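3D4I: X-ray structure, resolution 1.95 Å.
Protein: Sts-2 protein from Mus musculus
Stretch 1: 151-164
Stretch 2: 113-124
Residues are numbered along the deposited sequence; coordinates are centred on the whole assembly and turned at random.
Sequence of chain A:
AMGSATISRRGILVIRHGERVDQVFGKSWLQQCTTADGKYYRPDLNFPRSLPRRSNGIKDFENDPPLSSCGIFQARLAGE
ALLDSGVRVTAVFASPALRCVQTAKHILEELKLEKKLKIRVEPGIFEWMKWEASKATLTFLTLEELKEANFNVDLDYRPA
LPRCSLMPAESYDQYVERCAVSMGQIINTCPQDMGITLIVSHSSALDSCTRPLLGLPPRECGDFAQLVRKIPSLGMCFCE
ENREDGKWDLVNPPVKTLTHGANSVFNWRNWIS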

# COMPACT_ATOMS: atom_id res chain seq x y z
N PHE A 151 -8.97 9.91 17.29
CA PHE A 151 -7.82 9.20 17.85
C PHE A 151 -8.12 8.93 19.30
O PHE A 151 -8.37 9.87 20.06
CB PHE A 151 -6.54 10.02 17.71
CG PHE A 151 -6.08 10.20 16.30
CD1 PHE A 151 -5.28 9.24 15.70
CD2 PHE A 151 -6.46 11.31 15.57
CE1 PHE A 151 -4.86 9.40 14.39
CE2 PHE A 151 -6.04 11.47 14.26
CZ PHE A 151 -5.24 10.51 13.67
N ASN A 152 -8.12 7.66 19.70
CA ASN A 152 -8.41 7.29 21.08
C ASN A 152 -7.18 7.51 21.96
O ASN A 152 -6.61 6.55 22.48
CB ASN A 152 -8.93 5.85 21.17
CG ASN A 152 -9.44 5.50 22.57
OD1 ASN A 152 -9.72 6.38 23.38
ND2 ASN A 152 -9.58 4.20 22.85
N VAL A 153 -6.79 8.77 22.10
CA VAL A 153 -5.62 9.17 22.89
C VAL A 153 -5.89 9.14 24.41
O VAL A 153 -7.04 9.24 24.84
CB VAL A 153 -5.13 10.57 22.45
CG1 VAL A 153 -4.41 11.29 23.58
CG2 VAL A 153 -4.24 10.48 21.20
N ASP A 154 -4.83 8.97 25.20
CA ASP A 154 -4.95 8.91 26.65
C ASP A 154 -4.82 10.31 27.28
O ASP A 154 -3.72 10.86 27.41
CB ASP A 154 -3.93 7.93 27.25
CG ASP A 154 -4.22 7.59 28.71
OD1 ASP A 154 -4.98 8.34 29.37
OD2 ASP A 154 -3.68 6.56 29.20
N LEU A 155 -5.95 10.87 27.70
CA LEU A 155 -5.96 12.20 28.31
C LEU A 155 -5.37 12.22 29.73
O LEU A 155 -4.99 13.28 30.23
CB LEU A 155 -7.37 12.80 28.28
CG LEU A 155 -8.07 12.84 26.92
CD1 LEU A 155 -9.46 13.41 27.04
CD2 LEU A 155 -7.27 13.62 25.87
N ASP A 156 -5.30 11.04 30.35
CA ASP A 156 -4.74 10.87 31.69
C ASP A 156 -3.25 10.64 31.69
O ASP A 156 -2.61 10.75 32.75
CB ASP A 156 -5.39 9.69 32.42
CG ASP A 156 -6.87 9.89 32.64
OD1 ASP A 156 -7.31 11.06 32.80
OD2 ASP A 156 -7.58 8.86 32.68
N TYR A 157 -2.69 10.29 30.53
CA TYR A 157 -1.28 9.93 30.47
C TYR A 157 -0.43 11.13 30.81
O TYR A 157 -0.71 12.25 30.36
CB TYR A 157 -0.89 9.36 29.09
CG TYR A 157 0.56 8.96 29.00
CD1 TYR A 157 1.08 7.99 29.85
CD2 TYR A 157 1.42 9.57 28.08
CE1 TYR A 157 2.41 7.63 29.80
CE2 TYR A 157 2.76 9.20 28.01
CZ TYR A 157 3.24 8.23 28.88
OH TYR A 157 4.56 7.86 28.83
N ARG A 158 0.59 10.90 31.64
CA ARG A 158 1.52 11.94 32.02
C ARG A 158 2.87 11.62 31.43
O ARG A 158 3.59 10.78 31.98
CB ARG A 158 1.61 12.04 33.56
CG ARG A 158 0.30 12.43 34.20
CD ARG A 158 0.28 13.90 34.53
NE ARG A 158 0.00 14.08 35.96
CZ ARG A 158 0.93 14.05 36.92
NH1 ARG A 158 2.21 13.87 36.62
NH2 ARG A 158 0.57 14.22 38.19
N PRO A 159 3.23 12.29 30.32
CA PRO A 159 4.42 11.91 29.57
C PRO A 159 5.68 12.12 30.38
O PRO A 159 5.71 13.00 31.26
CB PRO A 159 4.40 12.84 28.34
CG PRO A 159 3.60 14.03 28.78
CD PRO A 159 2.56 13.47 29.73
N ALA A 160 6.69 11.29 30.12
CA ALA A 160 8.02 11.45 30.72
C ALA A 160 8.65 12.78 30.35
O ALA A 160 9.36 13.38 31.16
CB ALA A 160 8.93 10.31 30.30
N LEU A 161 8.42 13.22 29.11
CA LEU A 161 8.84 14.54 28.68
C LEU A 161 7.66 15.27 28.04
O LEU A 161 7.21 14.89 26.95
CB LEU A 161 10.04 14.45 27.72
CG LEU A 161 10.65 15.78 27.24
CD1 LEU A 161 11.49 16.46 28.32
CD2 LEU A 161 11.49 15.53 25.99
N PRO A 162 7.16 16.32 28.71
CA PRO A 162 6.12 17.17 28.14
C PRO A 162 6.58 17.83 26.84
O PRO A 162 7.76 18.12 26.68
CB PRO A 162 5.90 18.23 29.23
CG PRO A 162 6.38 17.58 30.51
CD PRO A 162 7.54 16.74 30.07
N ARG A 163 5.65 18.07 25.92
CA ARG A 163 6.03 18.59 24.60
C ARG A 163 6.79 19.92 24.66
O ARG A 163 7.76 20.09 23.94
CB ARG A 163 4.85 18.64 23.60
CG ARG A 163 3.62 19.50 23.95
CD ARG A 163 2.39 18.63 24.25
NE ARG A 163 1.87 17.89 23.09
CZ ARG A 163 1.33 16.66 23.14
NH1 ARG A 163 1.23 15.98 24.28
NH2 ARG A 163 0.89 16.11 22.01
N CYS A 164 6.40 20.83 25.56
CA CYS A 164 7.10 22.10 25.66
C CYS A 164 8.49 21.98 26.33
O CYS A 164 9.26 22.94 26.35
CB CYS A 164 6.23 23.19 26.31
SG CYS A 164 5.82 22.85 27.99
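Stretch 2, residues 113-124: LEKKLKIRVEPG

The contact is organised around one buried carboxylate. Glu122, with chi1 t and chi2 p, leaves the backbone sideways, but the end of its side chain comes nearer to stretch 1 and meets a cluster of donors there. OE1 accepts from Ala160 N at 2.7 Å and from the hydroxyl of Tyr157, whose OH lies 2.6 Å from Glu122 OE1. Glu122 OE2 accepts from Leu161 N at 3.0 Å and, within its own stretch, from Gly124 N at 2.8 Å. Two consecutive amides after Pro159 thus point at a single acid, which pays for its burial with hydrogen bonds on both oxygens. Gly124 fits the arrangement: an ideal CB there would come within 2.7 Å of Glu122 OE2, so the bare backbone leaves that oxygen room.

At the other end the backbones do the work. Val153 and Ile119 form a single beta bridge, their CA atoms 4.5 Å apart, with Ile119 N donating to Asn152 O at 2.9 Å and Asp154 N donating to Ile119 O at 2.8 Å. Two close CA-H...O contacts fill in around it, Lys118 CA to Asn152 O at 3.1 Å and Val153 CA to Ile119 O at 3.3 Å. Stretch 2 is strand at Arg120 and Val121, whereas stretch 1 is loop here and makes no further bridge. The Asn152 side chain extends the polar seam as its ND2 donates to Glu114 O at 2.9 Å, reaching the part of stretch 2 that has helical phi/psi.

The two chains run in the same general direction from this bridge to Glu122 and Gly124: Ile119 lies by Val153, Glu122 by Pro159 (CA to CA 5.2 Å) and Gly124 by Leu161 (CA to CA 4.8 Å). Stretch 1 takes more residues than stretch 2 to cover the first interval, and a water bridges backbones within it, donating to Asp154 O at 2.8 Å and accepting from Val121 N at 2.9 Å. Beyond Leu161 the order turns back, for Arg163 is nearest to Pro123.

Arg120 joins the polar and apolar layers. Its NE makes a salt bridge with Asp154 OD2 at 3.6 Å, while its aliphatic portion lies on the face of the Tyr157 ring, CB being 3.9 Å from the ring centroid in a CH-pi contact. Tyr157, chi1 t, therefore serves twice, offering a face to Arg120 and its hydroxyl to Glu122; at the ring edge, CD2 is 3.3 Å from Val121 O.

The remaining packing is compact. Val153 CG2 touches Val121 CG2 at 3.8 Å, although the CA-to-CB bond of Val153 points away overall. Pro123 points toward stretch 1 and gathers several neighbours: its CD is 3.7 Å from Pro159 CB, its CB 3.1 Å from Leu161 O, and its CG 3.8 Å from Arg163 CB, with the Arg163 guanidinium presenting a face to that same CG. The design rule is legible: anchor with a bridge, satisfy the buried acid, and seal with prolines and aliphatic stems.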

# COMPACT_ATOMS: atom_id res chain seq x y z
N LEU A 113 -8.26 -3.40 18.54
CA LEU A 113 -7.98 -2.93 19.88
C LEU A 113 -8.12 -1.43 20.03
O LEU A 113 -7.78 -0.88 21.08
CB LEU A 113 -6.57 -3.38 20.29
CG LEU A 113 -6.35 -4.89 20.39
CD1 LEU A 113 -4.87 -5.15 20.69
CD2 LEU A 113 -7.23 -5.50 21.48
N GLU A 114 -8.63 -0.75 19.01
CA GLU A 114 -8.67 0.72 19.00
C GLU A 114 -9.56 1.35 20.09
O GLU A 114 -9.31 2.47 20.53
CB GLU A 114 -9.01 1.28 17.61
CG GLU A 114 -10.51 1.23 17.23
CD GLU A 114 -10.99 -0.10 16.65
OE1 GLU A 114 -10.48 -1.17 17.04
OE2 GLU A 114 -11.92 -0.08 15.80
N LYS A 115 -10.58 0.62 20.53
CA LYS A 115 -11.42 1.11 21.63
C LYS A 115 -10.96 0.57 22.99
O LYS A 115 -11.31 1.14 24.02
CB LYS A 115 -12.88 0.72 21.39
CG LYS A 115 -13.45 1.13 20.05
CD LYS A 115 -14.81 0.44 19.86
CE LYS A 115 -15.33 0.57 18.44
NZ LYS A 115 -16.72 -0.00 18.34
N LYS A 116 -10.21 -0.52 22.99
CA LYS A 116 -9.69 -1.12 24.21
C LYS A 116 -8.46 -0.37 24.72
O LYS A 116 -8.38 -0.04 25.90
CB LYS A 116 -9.38 -2.61 24.01
CG LYS A 116 -8.78 -3.29 25.21
CD LYS A 116 -8.57 -4.78 24.97
CE LYS A 116 -7.68 -5.40 26.06
NZ LYS A 116 -8.30 -5.40 27.42
N LEU A 117 -7.50 -0.09 23.83
CA LEU A 117 -6.27 0.58 24.24
C LEU A 117 -6.25 2.03 23.80
O LEU A 117 -6.52 2.32 22.64
CB LEU A 117 -5.06 -0.15 23.67
CG LEU A 117 -4.95 -1.65 23.96
CD1 LEU A 117 -3.72 -2.26 23.28
CD2 LEU A 117 -4.89 -1.87 25.48
N LYS A 118 -5.90 2.92 24.72
CA LYS A 118 -5.68 4.31 24.38
C LYS A 118 -4.23 4.55 24.00
O LYS A 118 -3.30 4.00 24.62
CB LYS A 118 -6.02 5.24 25.56
CG LYS A 118 -7.37 5.01 26.20
CD LYS A 118 -7.75 6.18 27.09
CE LYS A 118 -8.86 5.78 28.05
NZ LYS A 118 -10.08 5.31 27.32
N ILE A 119 -4.04 5.40 23.00
CA ILE A 119 -2.70 5.77 22.55
C ILE A 119 -2.13 6.74 23.55
O ILE A 119 -2.71 7.80 23.81
CB ILE A 119 -2.72 6.40 21.14
CG1 ILE A 119 -3.22 5.38 20.10
CG2 ILE A 119 -1.32 6.96 20.78
CD1 ILE A 119 -3.74 6.03 18.79
N ARG A 120 -0.97 6.38 24.11
CA ARG A 120 -0.27 7.25 25.03
C ARG A 120 0.73 8.10 24.28
O ARG A 120 1.74 7.58 23.79
CB ARG A 120 0.43 6.41 26.10
CG ARG A 120 -0.57 5.90 27.12
CD ARG A 120 -0.18 4.56 27.67
NE ARG A 120 -1.04 4.21 28.80
CZ ARG A 120 -0.90 3.12 29.54
NH1 ARG A 120 0.06 2.25 29.26
NH2 ARG A 120 -1.72 2.91 30.56
N VAL A 121 0.45 9.39 24.18
CA VAL A 121 1.33 10.26 23.42
C VAL A 121 2.51 10.67 24.30
O VAL A 121 2.34 11.27 25.38
CB VAL A 121 0.60 11.49 22.81
CG1 VAL A 121 1.59 12.40 22.05
CG2 VAL A 121 -0.51 11.04 21.89
N GLU A 122 3.70 10.29 23.84
CA GLU A 122 4.93 10.51 24.57
C GLU A 122 5.90 11.35 23.76
O GLU A 122 6.62 10.84 22.91
CB GLU A 122 5.59 9.16 24.95
CG GLU A 122 6.93 9.29 25.75
CD GLU A 122 6.80 10.21 26.98
OE1 GLU A 122 6.06 9.83 27.90
OE2 GLU A 122 7.43 11.30 27.01
N PRO A 123 5.93 12.67 24.00
CA PRO A 123 6.97 13.48 23.36
C PRO A 123 8.41 13.06 23.63
O PRO A 123 9.28 13.42 22.86
CB PRO A 123 6.71 14.89 23.92
CG PRO A 123 5.25 14.88 24.19
CD PRO A 123 4.99 13.51 24.77
N GLY A 124 8.66 12.31 24.70
CA GLY A 124 10.01 11.80 24.96
C GLY A 124 10.52 10.83 23.90
O GLY A 124 11.73 10.54 23.86
O HOH W 1 -1.51 10.86 25.74
O HOH W 2 0.53 13.38 26.22